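Long-range contact in alternansucrase (Leuconostoc mesenteroides, PDB 6HVG), which belongs to glycoside hydrolase family 70, a TIM-barrel-related family, and also carries choline-binding and putative cell-wall-binding repeats: residues T1196-E1210 against A1236-M1248. Sequence-based numbering, arbitrary orientation.
Sequences TKSSGVDYQAKYGGE and ASTKIKQWSAKYM
At the C-terminal end of helix 1203-1207, Lys1241 reaches in from the segment 1236-1248 and sets its ammonium group among the last carbonyls of a short helix, whose end probably favours a positive charge. Lys1241 NZ donates to Ala1205 O at 2.7 Å, and a salt bridge to Glu1210 OE2 (3.0 Å) meets the carboxylate from above its plane. A long, flexible lysine suits this place because its chain, bent at chi2 and chi4, runs past Ala1205 and brings NZ to both acceptors together. Just beyond, Gly1209 sits in a type II turn; glycine readily adopts its positive phi, and its CA packs 3.6 Å from Lys1239 CG.

Gln1204 suits its buried site because one amide carries both a donor and an acceptor. Its CG stands anti to the backbone N, and the bend at chi2 (74°) brings NE2 within 3.1 Å of Ile1240 O, while OE1 accepts a weak bond from Trp1243 NE1; amide and indole planes stand 71° apart. Glu592, on helix 587-601, is a further partner of NE2. The first segment leaves a six-stranded antiparallel sheet from its outermost strand, 1190-1197, and the second leads into an inner strand, 1248-1252. Just past strand 1190-1197, Ser1198 N donates to Trp1243 O (3.0 Å), and the extended Gln1242 side chain returns NE2 to Ser1198 O (3.1 Å). Small Ser1198 fits here: its CB lies at the indole edge while OG donates to a water that in turn donates to Asp1202 OD1 and Lys1241 O. Asp1202 OD1, at the helix N-cap, also accepts from Ala1205 N (3.1 Å).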
loop_
_atom_site.group_PDB
_atom_site.type_symbol
_atom_site.label_atom_id
_atom_site.label_comp_id
_atom_site.label_asym_id
_atom_site.label_seq_id
_atom_site.Cartn_x
_atom_site.Cartn_y
_atom_site.Cartn_z
ATOM N N THR A 1196 -1.314 15.769 16.592
ATOM C CA THR A 1196 -0.590 14.858 17.470
ATOM C C THR A 1196 -1.080 14.817 18.912
ATOM O O THR A 1196 -0.664 13.949 19.677
ATOM C CB THR A 1196 0.894 15.272 17.530
ATOM O OG1 THR A 1196 0.976 16.693 17.740
ATOM C CG2 THR A 1196 1.588 14.911 16.233
ATOM N N LYS A 1197 -1.953 15.744 19.287
ATOM C CA LYS A 1197 -2.321 15.939 20.683
ATOM C C LYS A 1197 -3.719 15.411 20.926
ATOM O O LYS A 1197 -4.647 15.749 20.216
ATOM C CB LYS A 1197 -2.245 17.427 21.018
ATOM C CG LYS A 1197 -1.952 17.742 22.467
ATOM C CD LYS A 1197 -2.096 19.230 22.763
ATOM C CE LYS A 1197 -0.762 19.910 23.015
ATOM N NZ LYS A 1197 -0.957 21.337 23.405
ATOM N N SER A 1198 -3.866 14.570 21.932
ATOM C CA SER A 1198 -5.159 14.005 22.312
ATOM C C SER A 1198 -6.017 15.016 23.088
ATOM O O SER A 1198 -5.493 16.018 23.587
ATOM C CB SER A 1198 -4.887 12.774 23.175
ATOM O OG SER A 1198 -6.082 12.112 23.487
ATOM N N SER A 1199 -7.317 14.732 23.223
ATOM C CA SER A 1199 -8.259 15.684 23.842
ATOM C C SER A 1199 -7.932 15.998 25.302
ATOM O O SER A 1199 -8.249 17.086 25.785
ATOM C CB SER A 1199 -9.708 15.179 23.749
ATOM O OG SER A 1199 -9.995 14.185 24.744
ATOM N N GLY A 1200 -7.327 15.039 26.002
ATOM C CA GLY A 1200 -6.991 15.197 27.412
ATOM C C GLY A 1200 -8.171 15.021 28.353
ATOM O O GLY A 1200 -8.017 15.171 29.568
ATOM N N VAL A 1201 -9.344 14.726 27.801
ATOM C CA VAL A 1201 -10.565 14.601 28.595
ATOM C C VAL A 1201 -11.335 13.339 28.145
ATOM O O VAL A 1201 -12.544 13.232 28.292
ATOM C CB VAL A 1201 -11.384 15.924 28.508
ATOM C CG1 VAL A 1201 -12.009 16.105 27.129
ATOM C CG2 VAL A 1201 -12.441 16.008 29.605
ATOM N N ASP A 1202 -10.578 12.366 27.636
ATOM C CA ASP A 1202 -11.092 11.101 27.092
ATOM C C ASP A 1202 -10.749 9.972 28.073
ATOM O O ASP A 1202 -10.306 10.258 29.186
ATOM C CB ASP A 1202 -10.506 10.857 25.687
ATOM C CG ASP A 1202 -8.969 10.713 25.678
ATOM O OD1 ASP A 1202 -8.280 11.021 26.686
ATOM O OD2 ASP A 1202 -8.444 10.293 24.621
ATOM N N TYR A 1203 -10.962 8.711 27.694
ATOM C CA TYR A 1203 -10.646 7.590 28.593
ATOM C C TYR A 1203 -9.136 7.326 28.720
ATOM O O TYR A 1203 -8.687 6.751 29.708
ATOM C CB TYR A 1203 -11.430 6.322 28.219
ATOM C CG TYR A 1203 -12.903 6.455 28.568
ATOM C CD1 TYR A 1203 -13.831 6.912 27.632
ATOM C CD2 TYR A 1203 -13.356 6.172 29.852
ATOM C CE1 TYR A 1203 -15.158 7.080 27.968
ATOM C CE2 TYR A 1203 -14.688 6.339 30.199
ATOM C CZ TYR A 1203 -15.581 6.797 29.258
ATOM O OH TYR A 1203 -16.902 6.955 29.590
ATOM N N GLN A 1204 -8.345 7.792 27.755
ATOM C CA GLN A 1204 -6.881 7.812 27.895
ATOM C C GLN A 1204 -6.435 8.710 29.048
ATOM O O GLN A 1204 -5.403 8.456 29.671
ATOM C CB GLN A 1204 -6.245 8.291 26.595
ATOM C CG GLN A 1204 -4.731 8.417 26.627
ATOM C CD GLN A 1204 -4.034 7.070 26.595
ATOM O OE1 GLN A 1204 -4.218 6.288 25.655
ATOM N NE2 GLN A 1204 -3.197 6.804 27.609
ATOM N N ALA A 1205 -7.186 9.778 29.307
ATOM C CA ALA A 1205 -6.894 10.662 30.432
ATOM C C ALA A 1205 -7.329 10.043 31.747
ATOM O O ALA A 1205 -6.632 10.162 32.746
ATOM C CB ALA A 1205 -7.555 12.014 30.226
ATOM N N LYS A 1206 -8.482 9.383 31.754
ATOM C CA LYS A 1206 -8.963 8.716 32.966
ATOM C C LYS A 1206 -8.021 7.600 33.399
ATOM O O LYS A 1206 -7.500 7.626 34.500
ATOM C CB LYS A 1206 -10.363 8.140 32.760
ATOM C CG LYS A 1206 -11.027 7.753 34.064
ATOM C CD LYS A 1206 -12.306 6.983 33.814
ATOM C CE LYS A 1206 -12.981 6.589 35.114
ATOM N NZ LYS A 1206 -14.387 6.230 34.809
ATOM N N TYR A 1207 -7.782 6.646 32.502
ATOM C CA TYR A 1207 -7.064 5.418 32.829
ATOM C C TYR A 1207 -5.550 5.409 32.524
ATOM O O TYR A 1207 -4.850 4.496 32.927
ATOM C CB TYR A 1207 -7.732 4.217 32.124
ATOM C CG TYR A 1207 -9.105 3.845 32.654
ATOM C CD1 TYR A 1207 -9.315 3.601 34.010
ATOM C CD2 TYR A 1207 -10.186 3.722 31.802
ATOM C CE1 TYR A 1207 -10.570 3.264 34.493
ATOM C CE2 TYR A 1207 -11.441 3.372 32.277
ATOM C CZ TYR A 1207 -11.628 3.146 33.619
ATOM O OH TYR A 1207 -12.866 2.785 34.075
ATOM N N GLY A 1208 -5.042 6.404 31.811
ATOM C CA GLY A 1208 -3.613 6.447 31.464
ATOM C C GLY A 1208 -2.723 6.372 32.690
ATOM O O GLY A 1208 -2.941 7.078 33.642
ATOM N N GLY A 1209 -1.741 5.476 32.665
ATOM C CA GLY A 1209 -0.790 5.282 33.765
ATOM C C GLY A 1209 -1.288 4.924 35.168
ATOM O O GLY A 1209 -0.487 4.765 36.088
ATOM N N GLU A 1210 -2.596 4.767 35.347
ATOM C CA GLU A 1210 -3.192 4.594 36.682
ATOM C C GLU A 1210 -2.818 3.307 37.416
ATOM O O GLU A 1210 -2.827 3.275 38.632
ATOM C CB GLU A 1210 -4.726 4.677 36.578
ATOM C CG GLU A 1210 -5.263 6.072 36.253
ATOM C CD GLU A 1210 -5.141 7.050 37.404
ATOM O OE1 GLU A 1210 -5.644 6.745 38.506
ATOM O OE2 GLU A 1210 -4.532 8.115 37.197
ATOM N N ALA A 1236 7.949 4.236 34.554
ATOM C CA ALA A 1236 6.634 4.634 35.050
ATOM C C ALA A 1236 6.664 5.936 35.870
ATOM O O ALA A 1236 5.645 6.326 36.453
ATOM C CB ALA A 1236 6.023 3.500 35.875
ATOM N N SER A 1237 7.814 6.613 35.919
ATOM C CA SER A 1237 7.930 7.868 36.678
ATOM C C SER A 1237 7.141 9.014 36.009
ATOM O O SER A 1237 6.860 10.036 36.634
ATOM C CB SER A 1237 9.398 8.255 36.863
ATOM O OG SER A 1237 9.911 8.883 35.699
ATOM N N THR A 1238 6.786 8.831 34.738
ATOM C CA THR A 1238 5.970 9.782 33.987
ATOM C C THR A 1238 4.757 9.046 33.395
ATOM O O THR A 1238 4.899 7.982 32.787
ATOM C CB THR A 1238 6.822 10.400 32.868
ATOM O OG1 THR A 1238 8.091 10.804 33.414
ATOM C CG2 THR A 1238 6.141 11.584 32.244
ATOM N N LYS A 1239 3.568 9.604 33.585
ATOM C CA LYS A 1239 2.333 8.976 33.116
ATOM C C LYS A 1239 1.813 9.702 31.874
ATOM O O LYS A 1239 1.945 10.914 31.787
ATOM C CB LYS A 1239 1.256 9.004 34.208
ATOM C CG LYS A 1239 1.312 7.859 35.195
ATOM C CD LYS A 1239 2.092 8.204 36.441
ATOM C CE LYS A 1239 2.203 7.007 37.368
ATOM N NZ LYS A 1239 3.444 7.101 38.180
ATOM N N ILE A 1240 1.213 8.961 30.934
ATOM C CA ILE A 1240 0.657 9.541 29.706
ATOM C C ILE A 1240 -0.867 9.581 29.786
ATOM O O ILE A 1240 -1.530 8.609 29.426
ATOM C CB ILE A 1240 1.091 8.744 28.443
ATOM C CG1 ILE A 1240 2.617 8.653 28.353
ATOM C CG2 ILE A 1240 0.556 9.398 27.171
ATOM C CD1 ILE A 1240 3.133 7.765 27.231
ATOM N N LYS A 1241 -1.407 10.702 30.261
ATOM C CA LYS A 1241 -2.851 10.963 30.240
ATOM C C LYS A 1241 -3.275 11.647 28.931
ATOM O O LYS A 1241 -4.459 11.679 28.591
ATOM C CB LYS A 1241 -3.265 11.888 31.386
ATOM C CG LYS A 1241 -3.036 11.399 32.807
ATOM C CD LYS A 1241 -3.450 9.960 33.000
ATOM C CE LYS A 1241 -3.647 9.652 34.477
ATOM N NZ LYS A 1241 -5.048 9.906 34.878
ATOM N N GLN A 1242 -2.299 12.218 28.216
ATOM C CA GLN A 1242 -2.554 12.911 26.959
ATOM C C GLN A 1242 -1.437 12.618 25.974
ATOM O O GLN A 1242 -0.278 12.838 26.279
ATOM C CB GLN A 1242 -2.640 14.410 27.211
ATOM C CG GLN A 1242 -3.023 15.240 25.989
ATOM C CD GLN A 1242 -2.985 16.721 26.290
ATOM O OE1 GLN A 1242 -2.001 17.225 26.832
ATOM N NE2 GLN A 1242 -4.044 17.430 25.928
ATOM N N TRP A 1243 -1.774 12.121 24.789
ATOM C CA TRP A 1243 -0.769 11.959 23.741
ATOM C C TRP A 1243 -0.363 13.316 23.189
ATOM O O TRP A 1243 -1.143 14.248 23.182
ATOM C CB TRP A 1243 -1.289 11.085 22.593
ATOM C CG TRP A 1243 -1.463 9.670 22.973
ATOM C CD1 TRP A 1243 -2.645 9.019 23.215
ATOM C CD2 TRP A 1243 -0.433 8.720 23.196
ATOM N NE1 TRP A 1243 -2.404 7.719 23.573
ATOM C CE2 TRP A 1243 -1.051 7.512 23.577
ATOM C CE3 TRP A 1243 0.955 8.764 23.107
ATOM C CZ2 TRP A 1243 -0.318 6.366 23.876
ATOM C CZ3 TRP A 1243 1.686 7.606 23.400
ATOM C CH2 TRP A 1243 1.047 6.437 23.778
ATOM N N SER A 1244 0.874 13.396 22.719
ATOM C CA SER A 1244 1.376 14.555 22.004
ATOM C C SER A 1244 2.573 14.120 21.165
ATOM O O SER A 1244 3.035 13.002 21.290
ATOM C CB SER A 1244 1.738 15.663 22.974
ATOM O OG SER A 1244 2.793 15.263 23.802
ATOM N N ALA A 1245 3.061 15.008 20.309
ATOM C CA ALA A 1245 4.052 14.669 19.293
ATOM C C ALA A 1245 5.318 14.063 19.867
ATOM O O ALA A 1245 5.944 13.228 19.228
ATOM C CB ALA A 1245 4.408 15.904 18.471
ATOM N N LYS A 1246 5.710 14.474 21.068
ATOM C CA LYS A 1246 6.954 13.980 21.645
ATOM C C LYS A 1246 6.966 12.462 21.846
ATOM O O LYS A 1246 8.028 11.860 21.942
ATOM C CB LYS A 1246 7.299 14.724 22.945
ATOM C CG LYS A 1246 6.308 14.576 24.098
ATOM C CD LYS A 1246 6.843 15.292 25.325
ATOM C CE LYS A 1246 5.795 15.424 26.405
ATOM N NZ LYS A 1246 6.297 16.279 27.515
ATOM N N TYR A 1247 5.786 11.846 21.907
ATOM C CA TYR A 1247 5.671 10.405 22.028
ATOM C C TYR A 1247 5.452 9.696 20.690
ATOM O O TYR A 1247 5.218 8.486 20.651
ATOM C CB TYR A 1247 4.546 10.070 23.009
ATOM C CG TYR A 1247 4.789 10.558 24.425
ATOM C CD1 TYR A 1247 5.977 10.266 25.088
ATOM C CD2 TYR A 1247 3.824 11.281 25.114
ATOM C CE1 TYR A 1247 6.204 10.697 26.380
ATOM C CE2 TYR A 1247 4.047 11.722 26.414
ATOM C CZ TYR A 1247 5.246 11.425 27.040
ATOM O OH TYR A 1247 5.509 11.842 28.328
ATOM N N MET A 1248 5.610 10.421 19.594
ATOM C CA MET A 1248 5.339 9.878 18.262
ATOM C C MET A 1248 6.592 9.863 17.400
ATOM O O MET A 1248 7.431 10.741 17.507
ATOM C CB MET A 1248 4.270 10.726 17.550
ATOM C CG MET A 1248 2.937 10.825 18.280
ATOM S SD MET A 1248 1.979 9.316 18.219
ATOM C CE MET A 1248 0.756 9.666 19.452
HETATM O O HOH W 1 -5.949 12.267 26.321
#